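Local atomic coordinates of HD-GYP domain-containing protein (Bdellovibrio bacteriovorus, PDB entry 3TM8), a protein that binds a pair of iron ions in an HD-GYP domain, the class of cyclic-di-GMP phosphodiesterases, and may hydrolyse that messenger. Residues 87-90 and 91-95; 180-184 and 185-189; 272-275 and 276-280. One frame throughout, in Å; residues are numbered along the deposited sequence. Where two conformers were deposited one is given.

Overall arrangement
From the N terminus, contact 1 comes first, wholly within helix 82-97, and so closes no loop; it helps seat that helix against the chain near R32 and Q35. Contact 2 follows at the C-terminal end of helix 167-185, where the chain turns toward helix 190-202. Contact 3 marks the opposite kind of end, the start of helix 276-293. The three lie in series, and none nests or crosses. Contacts 2 and 3 touch through L280, which packs on L181, A182, L185 and I187, tying two helices of the HD domain together. The centre of contact 1 is about 30 Å from that of contact 2 and 36 Å from that of contact 3.

Contact 1 of 3, residues 87-90 and 91-95; sequences TYLQ and KNIET
Q90 holds its CG anti to its backbone N, and the bend at chi2 (60°) brings the amide alongside E94, one turn further on. E94 leaves by the other route. Its CG stands beside its own backbone N, chi1 -70°, and the chain beyond is extended. The two ends meet in a hydrogen bond from Q90 NE2 to E94 OE2, 2.9 Å long. It is nearly straight, 170° at the hydrogen. The acceptor lies in the plane of the Q90 amide, whereas the donor reaches OE2 on its anti side and well out of the carboxylate plane. The two flat groups are almost perpendicular. The backbone bond from E94 N to Q90 O joins the same two residues, also at 2.9 Å. On another face of the helix Y88 and N92 are set four residues apart. N92 CG sits 4.2 Å above one face of the Y88 ring, offset toward the rim, with the amide inclined to the ring rather than stacked on it. N92 ND2 comes 3.5 Å from Y88 CZ. Both polar ends are held from outside: N92 OD1 accepts from Q35, N92 ND2 gives to the carbonyl of R32, and Y88 OH bonds to R32 N. These bonds fix the rotation of the N92 amide in this buried position. L89 and I93 add a light apolar touch, CD1 to CD1 at 4.1 Å, and I93 continues onto S115 of helix 105-125. The arrangement is that of a regular alpha-helix with i to i+4 side-chain pairs: polar on the exposed face with Q90 and E94, and mixed aromatic and amide where helix 82-97 meets the loop at R32 and Q35.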
ATOM      1  N   THR A  87     -10.999  10.378 -17.854  1.00  9.42           N
ATOM      2  CA  THR A  87     -12.288  10.790 -17.302  0.50  9.21           C
ATOM      3  C   THR A  87     -12.885   9.684 -16.439  1.00  9.20           C
ATOM      4  O   THR A  87     -13.493   9.962 -15.410  1.00  9.40           O
ATOM      5  CB  THR A  87     -13.290  11.246 -18.389  0.50 10.47           C
ATOM      6  OG1 THR A  87     -13.520  10.183 -19.323  0.50  9.71           O
ATOM      7  CG2 THR A  87     -12.756  12.468 -19.117  0.50 12.96           C
ATOM      8  N   TYR A  88     -12.695   8.435 -16.848  1.00  8.09           N
ATOM      9  CA  TYR A  88     -13.122   7.294 -16.044  1.00  8.33           C
ATOM     10  C   TYR A  88     -12.479   7.333 -14.663  1.00  7.57           C
ATOM     11  O   TYR A  88     -13.153   7.188 -13.639  1.00  7.75           O
ATOM     12  CB  TYR A  88     -12.749   5.997 -16.771  1.00  8.36           C
ATOM     13  CG  TYR A  88     -12.752   4.757 -15.907  1.00  7.40           C
ATOM     14  CD1 TYR A  88     -13.899   3.979 -15.769  1.00  7.80           C
ATOM     15  CD2 TYR A  88     -11.597   4.351 -15.243  1.00  7.42           C
ATOM     16  CE1 TYR A  88     -13.899   2.838 -14.976  1.00  8.04           C
ATOM     17  CE2 TYR A  88     -11.590   3.224 -14.457  1.00  7.19           C
ATOM     18  CZ  TYR A  88     -12.733   2.471 -14.315  1.00  7.87           C
ATOM     19  OH  TYR A  88     -12.688   1.344 -13.517  1.00  8.07           O
ATOM     20  N   LEU A  89     -11.172   7.547 -14.637  1.00  7.78           N
ATOM     21  CA  LEU A  89     -10.444   7.533 -13.378  1.00  7.49           C
ATOM     22  C   LEU A  89     -10.855   8.681 -12.468  1.00  7.45           C
ATOM     23  O   LEU A  89     -11.099   8.493 -11.274  1.00  8.04           O
ATOM     24  CB  LEU A  89      -8.947   7.583 -13.651  1.00 11.00           C
ATOM     25  CG  LEU A  89      -8.062   7.540 -12.401  1.00 12.92           C
ATOM     26  CD1 LEU A  89      -8.437   6.365 -11.495  1.00 13.25           C
ATOM     27  CD2 LEU A  89      -6.594   7.475 -12.794  1.00 14.57           C
ATOM     28  N   GLN A  90     -10.958   9.875 -13.037  1.00  8.65           N
ATOM     29  CA  GLN A  90     -11.295  11.027 -12.220  1.00 10.31           C
ATOM     30  C   GLN A  90     -12.706  10.884 -11.657  1.00  8.48           C
ATOM     31  O   GLN A  90     -12.951  11.202 -10.488  1.00  9.02           O
ATOM     32  CB  GLN A  90     -11.150  12.309 -13.029  1.00 11.82           C
ATOM     33  CG  GLN A  90     -11.292  13.579 -12.189  1.00 14.09           C
ATOM     34  CD  GLN A  90     -10.258  13.710 -11.059  1.00 16.69           C
ATOM     35  OE1 GLN A  90      -9.152  13.164 -11.125  1.00 17.51           O
ATOM     36  NE2 GLN A  90     -10.625  14.448 -10.019  1.00 18.02           N
ATOM     37  N   LYS A  91     -13.635  10.397 -12.472  1.00  8.89           N
ATOM     38  CA  LYS A  91     -14.992  10.146 -11.984  1.00  9.02           C
ATOM     39  C   LYS A  91     -15.018   9.086 -10.875  1.00  8.73           C
ATOM     40  O   LYS A  91     -15.724   9.233  -9.884  1.00  9.16           O
ATOM     41  CB  LYS A  91     -15.904   9.748 -13.135  1.00 10.92           C
ATOM     42  CG  LYS A  91     -17.300   9.340 -12.737  1.00 16.21           C
ATOM     43  CD  LYS A  91     -18.122   9.079 -13.995  1.00 20.56           C
ATOM     44  CE  LYS A  91     -19.460   8.431 -13.694  1.00 23.90           C
ATOM     45  NZ  LYS A  91     -20.150   8.051 -14.963  1.00 25.41           N
ATOM     46  N   ASN A  92     -14.235   8.026 -11.031  1.00  8.25           N
ATOM     47  CA  ASN A  92     -14.161   7.001 -10.000  1.00  7.17           C
ATOM     48  C   ASN A  92     -13.713   7.585  -8.674  1.00  6.11           C
ATOM     49  O   ASN A  92     -14.327   7.346  -7.633  1.00  8.50           O
ATOM     50  CB  ASN A  92     -13.172   5.918 -10.398  1.00  8.50           C
ATOM     51  CG  ASN A  92     -13.848   4.682 -10.914  1.00  9.01           C
ATOM     52  OD1 ASN A  92     -15.048   4.688 -11.210  1.00  9.15           O
ATOM     53  ND2 ASN A  92     -13.080   3.603 -11.023  1.00 10.20           N
ATOM     54  N   ILE A  93     -12.627   8.346  -8.702  1.00  6.91           N
ATOM     55  CA  ILE A  93     -12.046   8.947  -7.497  0.50  9.19           C
ATOM     56  C   ILE A  93     -13.007   9.935  -6.833  1.00  8.93           C
ATOM     57  O   ILE A  93     -13.227   9.935  -5.627  1.00  8.65           O
ATOM     58  CB  ILE A  93     -10.747   9.704  -7.856  0.50 12.05           C
ATOM     59  CG1 ILE A  93      -9.606   8.719  -8.122  0.50 13.26           C
ATOM     60  CG2 ILE A  93     -10.368  10.674  -6.756  0.50 13.35           C
ATOM     61  CD1 ILE A  93      -8.379   9.352  -8.749  0.50 13.64           C
ATOM     62  N   GLU A  94     -13.564  10.822  -7.646  1.00  9.02           N
ATOM     63  CA  GLU A  94     -14.479  11.827  -7.112  1.00 10.05           C
ATOM     64  C   GLU A  94     -15.687  11.166  -6.467  1.00 10.53           C
ATOM     65  O   GLU A  94     -16.100  11.536  -5.364  1.00 13.17           O
ATOM     66  CB  GLU A  94     -14.919  12.791  -8.215  1.00 12.05           C
ATOM     67  CG  GLU A  94     -13.805  13.712  -8.673  1.00 14.20           C
ATOM     68  CD  GLU A  94     -14.195  14.609  -9.835  1.00 18.66           C
ATOM     69  OE1 GLU A  94     -15.311  14.457 -10.378  1.00 19.92           O
ATOM     70  OE2 GLU A  94     -13.369  15.466 -10.207  1.00 21.49           O
ATOM     71  N   THR A  95     -16.258  10.181  -7.152  1.00  9.96           N
ATOM     72  CA  THR A  95     -17.429   9.503  -6.617  1.00 11.06           C
ATOM     73  C   THR A  95     -17.084   8.701  -5.356  1.00  9.39           C
ATOM     74  O   THR A  95     -17.827   8.746  -4.384  1.00 11.48           O
ATOM     75  CB  THR A  95     -18.136   8.623  -7.683  1.00 15.11           C
ATOM     76  OG1 THR A  95     -17.270   7.572  -8.113  1.00 19.04           O
ATOM     77  CG2 THR A  95     -18.508   9.455  -8.883  1.00 14.44           C
TER

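Contact 2 of 3, residues 180-184 and 185-189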
ATOM      1  N   ALA A 180      -5.367   3.331  11.822  1.00  8.05           N
ATOM      2  CA  ALA A 180      -6.162   2.787  12.914  1.00  8.69           C
ATOM      3  C   ALA A 180      -5.357   2.725  14.212  1.00  9.57           C
ATOM      4  O   ALA A 180      -5.881   3.034  15.281  1.00  9.87           O
ATOM      5  CB  ALA A 180      -6.710   1.410  12.553  1.00  9.29           C
ATOM      6  N   LEU A 181      -4.088   2.337  14.121  1.00  8.82           N
ATOM      7  CA  LEU A 181      -3.226   2.268  15.301  1.00  8.75           C
ATOM      8  C   LEU A 181      -3.016   3.662  15.899  1.00  8.73           C
ATOM      9  O   LEU A 181      -3.075   3.853  17.119  1.00  9.95           O
ATOM     10  CB  LEU A 181      -1.892   1.604  14.951  1.00  8.94           C
ATOM     11  CG  LEU A 181      -0.845   1.522  16.064  1.00  9.51           C
ATOM     12  CD1 LEU A 181      -1.406   0.820  17.291  1.00 10.63           C
ATOM     13  CD2 LEU A 181       0.361   0.780  15.537  1.00 10.37           C
ATOM     14  N   ALA A 182      -2.783   4.642  15.035  1.00  8.42           N
ATOM     15  CA  ALA A 182      -2.606   6.019  15.479  1.00 10.02           C
ATOM     16  C   ALA A 182      -3.826   6.499  16.260  1.00 11.27           C
ATOM     17  O   ALA A 182      -3.691   7.135  17.312  1.00 12.56           O
ATOM     18  CB  ALA A 182      -2.340   6.926  14.281  1.00 11.85           C
ATOM     19  N   GLN A 183      -5.015   6.191  15.750  1.00 12.00           N
ATOM     20  CA  GLN A 183      -6.246   6.527  16.452  1.00 13.62           C
ATOM     21  C   GLN A 183      -6.283   5.901  17.844  1.00 13.06           C
ATOM     22  O   GLN A 183      -6.645   6.563  18.810  1.00 14.55           O
ATOM     23  CB  GLN A 183      -7.477   6.090  15.654  1.00 16.92           C
ATOM     24  CG  GLN A 183      -8.794   6.450  16.331  1.00 22.08           C
ATOM     25  CD  GLN A 183     -10.016   6.051  15.518  1.00 26.40           C
ATOM     26  OE1 GLN A 183      -9.982   5.090  14.747  1.00 28.47           O
ATOM     27  NE2 GLN A 183     -11.104   6.797  15.687  1.00 28.40           N
ATOM     28  N   LYS A 184      -5.916   4.623  17.949  1.00 12.82           N
ATOM     29  CA  LYS A 184      -5.934   3.927  19.238  1.00 12.93           C
ATOM     30  C   LYS A 184      -4.948   4.525  20.240  1.00 13.86           C
ATOM     31  O   LYS A 184      -5.187   4.514  21.451  1.00 15.75           O
ATOM     32  CB  LYS A 184      -5.618   2.446  19.051  1.00 14.45           C
ATOM     33  CG  LYS A 184      -6.637   1.677  18.251  1.00 18.87           C
ATOM     34  CD  LYS A 184      -7.874   1.389  19.055  1.00 22.41           C
ATOM     35  CE  LYS A 184      -8.660   0.264  18.408  1.00 25.36           C
ATOM     36  NZ  LYS A 184      -9.707  -0.243  19.327  1.00 26.91           N
ATOM     37  N   LEU A 185      -3.836   5.039  19.726  1.00 13.85           N
ATOM     38  CA  LEU A 185      -2.793   5.635  20.551  1.00 14.74           C
ATOM     39  C   LEU A 185      -3.053   7.100  20.874  1.00 15.84           C
ATOM     40  O   LEU A 185      -2.312   7.706  21.644  1.00 18.82           O
ATOM     41  CB  LEU A 185      -1.445   5.517  19.852  1.00 13.36           C
ATOM     42  CG  LEU A 185      -0.939   4.090  19.665  1.00 12.57           C
ATOM     43  CD1 LEU A 185       0.268   4.074  18.751  1.00 13.17           C
ATOM     44  CD2 LEU A 185      -0.594   3.470  21.017  1.00 13.96           C
ATOM     45  N   GLY A 186      -4.083   7.672  20.263  1.00 15.40           N
ATOM     46  CA  GLY A 186      -4.441   9.057  20.512  1.00 16.59           C
ATOM     47  C   GLY A 186      -3.610  10.067  19.739  1.00 16.30           C
ATOM     48  O   GLY A 186      -3.501  11.225  20.140  1.00 17.56           O
ATOM     49  N   ILE A 187      -3.019   9.638  18.630  1.00 16.40           N
ATOM     50  CA  ILE A 187      -2.306  10.560  17.749  1.00 17.50           C
ATOM     51  C   ILE A 187      -3.291  11.224  16.797  1.00 18.37           C
ATOM     52  O   ILE A 187      -3.704  10.622  15.805  1.00 19.99           O
ATOM     53  CB  ILE A 187      -1.234   9.837  16.924  1.00 17.19           C
ATOM     54  CG1 ILE A 187      -0.183   9.226  17.851  1.00 17.57           C
ATOM     55  CG2 ILE A 187      -0.586  10.801  15.941  1.00 17.94           C
ATOM     56  CD1 ILE A 187       0.759   8.259  17.154  1.00 19.23           C
ATOM     57  N   THR A 188      -3.651  12.470  17.094  1.00 17.97           N
ATOM     58  CA  THR A 188      -4.747  13.147  16.395  1.00 18.07           C
ATOM     59  C   THR A 188      -4.301  14.236  15.413  1.00 17.34           C
ATOM     60  O   THR A 188      -5.065  14.630  14.536  1.00 19.30           O
ATOM     61  CB  THR A 188      -5.733  13.783  17.392  1.00 20.02           C
ATOM     62  OG1 THR A 188      -5.045  14.769  18.168  1.00 20.70           O
ATOM     63  CG2 THR A 188      -6.317  12.728  18.324  1.00 21.22           C
ATOM     64  N   ASP A 189      -3.074  14.723  15.574  1.00 16.65           N
ATOM     65  CA  ASP A 189      -2.534  15.785  14.731  1.00 15.64           C
ATOM     66  C   ASP A 189      -2.650  15.412  13.245  1.00 12.96           C
ATOM     67  O   ASP A 189      -2.077  14.422  12.806  1.00 12.60           O
ATOM     68  CB  ASP A 189      -1.071  16.036  15.116  1.00 17.68           C
ATOM     69  CG  ASP A 189      -0.443  17.189  14.352  1.00 22.88           C
ATOM     70  OD1 ASP A 189       0.343  17.943  14.955  1.00 26.30           O
ATOM     71  OD2 ASP A 189      -0.712  17.343  13.147  1.00 25.07           O
TER
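L185 meets L181 one turn back along the helix, and its side chain can be followed outward. CB lies 3.6 Å from L181 O. CG stands beside the backbone N of L185, chi1 -65°, and this carries it closer still, to 3.3 Å from that same carbonyl oxygen. At the tip, CD1 reaches the L181 side chain at CG, 3.9 Å away, and touches L181 CD1 as well. In L181, CG is trans to the backbone N, and CG and CD1 are the atoms that L185 CD1 meets. Two other helices touch the pair: L280 of helix 276-293 packs on both leucines, while H320 lies against L181 and H317 against L185 from helix 315-325. The backbone of the same residues ends the helix. L185 N gives its main bond to L181 O and a weak one to A182 O. G186 then takes a positive phi, 81°, and the chain turns back. I187 N bonds to A182 O at 2.9 Å, and G186 N bonds to Q183 O with the donor lying above the carbonyl plane. This is a Schellman motif at the C-terminal end of helix 167-185. The turn also brings I187 CB to 4.1 Å from A182 CB, an apolar touch that spans the helix end. The K184 NZ forms a salt bridge with the terminal carboxylate of L328. A little further on, the D189 carboxylate caps the next helix through weak bonds to K191 N and K192 N. The A182 and Q183 carbonyls take bonds from I187 N and G186 N, so the helix ends through main-chain bonds alone, and the apolar side chains of L181, A182, L185 and I187 remain available to pack on L280.

Contact 3 of 3, residues 272-275 and 276-280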
ATOM      1  N   LYS A 272      14.385   4.687  21.398  1.00 24.01           N
ATOM      2  CA  LYS A 272      14.795   6.059  21.690  1.00 24.75           C
ATOM      3  C   LYS A 272      15.483   6.757  20.512  1.00 24.67           C
ATOM      4  O   LYS A 272      15.525   7.988  20.454  1.00 25.55           O
ATOM      5  CB  LYS A 272      15.719   6.089  22.913  1.00 26.17           C
ATOM      6  CG  LYS A 272      17.088   5.477  22.656  1.00 27.83           C
ATOM      7  CD  LYS A 272      18.005   5.599  23.864  1.00 29.38           C
ATOM      8  CE  LYS A 272      19.399   5.080  23.544  1.00 30.83           C
ATOM      9  NZ  LYS A 272      20.331   5.240  24.696  1.00 31.90           N
ATOM     10  N   ASP A 273      16.025   5.974  19.584  1.00 24.04           N
ATOM     11  CA  ASP A 273      16.776   6.514  18.451  1.00 24.51           C
ATOM     12  C   ASP A 273      15.883   6.781  17.243  1.00 23.82           C
ATOM     13  O   ASP A 273      16.334   7.328  16.235  1.00 26.17           O
ATOM     14  CB  ASP A 273      17.879   5.537  18.025  1.00 27.15           C
ATOM     15  CG  ASP A 273      18.743   5.079  19.183  1.00 29.31           C
ATOM     16  OD1 ASP A 273      19.189   5.933  19.979  1.00 30.58           O
ATOM     17  OD2 ASP A 273      18.980   3.857  19.291  1.00 30.29           O
ATOM     18  N   MET A 274      14.620   6.385  17.341  1.00 21.46           N
ATOM     19  CA  MET A 274      13.742   6.358  16.175  1.00 20.80           C
ATOM     20  C   MET A 274      12.684   7.444  16.159  1.00 17.55           C
ATOM     21  O   MET A 274      12.270   7.941  17.200  1.00 16.99           O
ATOM     22  CB  MET A 274      13.027   5.019  16.107  1.00 22.61           C
ATOM     23  CG  MET A 274      13.872   3.878  15.631  1.00 24.11           C
ATOM     24  SD  MET A 274      12.881   2.402  15.742  1.00 25.60           S
ATOM     25  CE  MET A 274      11.720   2.665  14.396  1.00 23.12           C
ATOM     26  N   ASP A 275      12.224   7.781  14.960  1.00 15.13           N
ATOM     27  CA  ASP A 275      11.037   8.602  14.797  1.00 14.48           C
ATOM     28  C   ASP A 275       9.875   7.780  15.357  1.00 13.23           C
ATOM     29  O   ASP A 275       9.667   6.642  14.944  1.00 12.08           O
ATOM     30  CB  ASP A 275      10.831   8.890  13.304  1.00 15.03           C
ATOM     31  CG  ASP A 275       9.694   9.849  13.032  1.00 16.27           C
ATOM     32  OD1 ASP A 275       8.677   9.794  13.753  1.00 17.15           O
ATOM     33  OD2 ASP A 275       9.816  10.652  12.077  1.00 16.19           O
ATOM     34  N   PRO A 276       9.123   8.335  16.319  1.00 14.60           N
ATOM     35  CA  PRO A 276       8.016   7.575  16.908  0.50 13.95           C
ATOM     36  C   PRO A 276       7.027   7.068  15.854  1.00 11.91           C
ATOM     37  O   PRO A 276       6.443   5.997  16.023  1.00 12.80           O
ATOM     38  CB  PRO A 276       7.345   8.592  17.843  0.50 15.55           C
ATOM     39  CG  PRO A 276       7.827   9.930  17.380  0.50 16.21           C
ATOM     40  CD  PRO A 276       9.210   9.698  16.867  0.50 16.31           C
ATOM     41  N   LEU A 277       6.848   7.818  14.772  1.00 10.62           N
ATOM     42  CA  LEU A 277       5.922   7.373  13.739  1.00 10.29           C
ATOM     43  C   LEU A 277       6.452   6.145  12.991  1.00  9.81           C
ATOM     44  O   LEU A 277       5.668   5.315  12.523  1.00  9.31           O
ATOM     45  CB  LEU A 277       5.581   8.518  12.778  1.00 11.15           C
ATOM     46  CG  LEU A 277       4.831   9.688  13.433  1.00 12.72           C
ATOM     47  CD1 LEU A 277       4.655  10.826  12.442  1.00 13.92           C
ATOM     48  CD2 LEU A 277       3.482   9.238  13.978  1.00 13.69           C
ATOM     49  N   ALA A 278       7.775   6.020  12.894  1.00  9.10           N
ATOM     50  CA  ALA A 278       8.369   4.827  12.290  1.00  8.06           C
ATOM     51  C   ALA A 278       8.190   3.592  13.176  1.00  8.49           C
ATOM     52  O   ALA A 278       8.090   2.480  12.671  1.00  9.39           O
ATOM     53  CB  ALA A 278       9.845   5.043  11.952  1.00  8.85           C
ATOM     54  N   VAL A 279       8.158   3.781  14.494  1.00  8.79           N
ATOM     55  CA  VAL A 279       7.899   2.673  15.407  1.00 10.26           C
ATOM     56  C   VAL A 279       6.498   2.115  15.145  1.00  8.84           C
ATOM     57  O   VAL A 279       6.293   0.898  15.132  1.00  8.67           O
ATOM     58  CB  VAL A 279       8.042   3.101  16.887  1.00 11.47           C
ATOM     59  CG1 VAL A 279       7.799   1.908  17.810  1.00 11.36           C
ATOM     60  CG2 VAL A 279       9.414   3.701  17.124  1.00 13.14           C
ATOM     61  N   LEU A 280       5.543   3.015  14.918  1.00 10.00           N
ATOM     62  CA  LEU A 280       4.180   2.625  14.615  0.50  9.64           C
ATOM     63  C   LEU A 280       4.122   1.833  13.299  1.00  7.71           C
ATOM     64  O   LEU A 280       3.528   0.753  13.239  1.00  8.49           O
ATOM     65  CB  LEU A 280       3.307   3.885  14.561  0.50 10.64           C
ATOM     66  CG  LEU A 280       1.791   3.737  14.640  0.50 11.59           C
ATOM     67  CD1 LEU A 280       1.128   5.049  15.031  0.50 10.45           C
ATOM     68  CD2 LEU A 280       1.260   3.258  13.311  0.50 11.64           C
TER
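D275 and P276 set their side chains at about a right angle, with the aspartate carboxylate near L277 N. The chi1 of D275, -175°, sets CG trans to the main-chain N, and OD1 comes to 2.9 Å from L277 N. The hydrogen bond is bent, 151° at the hydrogen. The donor comes to the anti side of OD1, from clearly out of the carboxylate plane. OD1 also lies 3.5 Å from L277 CB. The other carboxylate oxygen, OD2, takes a bond from N252 ND2 of helix 248-256, so that two partners fix the rotation of the group. D275 is the N-cap of helix 276-293, with P276 as the first helical residue, a place where proline's missing N-H costs no helical bond. The backbone O of D275 accepts from V279 N at 3.3 Å, in the carbonyl plane, and, weakly, from A278 N. M274, just before the cap, reaches the helix through its methyl. Its chain is bent at the last torsion, chi3 72°, and this curls the methyl back toward the helix. M274 CE touches V279 CG2 at 3.7 Å and A278 CB at 3.9 Å, while SD is 4.0 Å from V279 CG2. The M274 and V279 side chains run at a slant to each other. Q256 meets both M274 and A278, and its OE1 accepts from D275 N. The side chain of A278 is about 6 Å from that of the iron ligand H257, and that of M274 about 8 Å from the ligand E258.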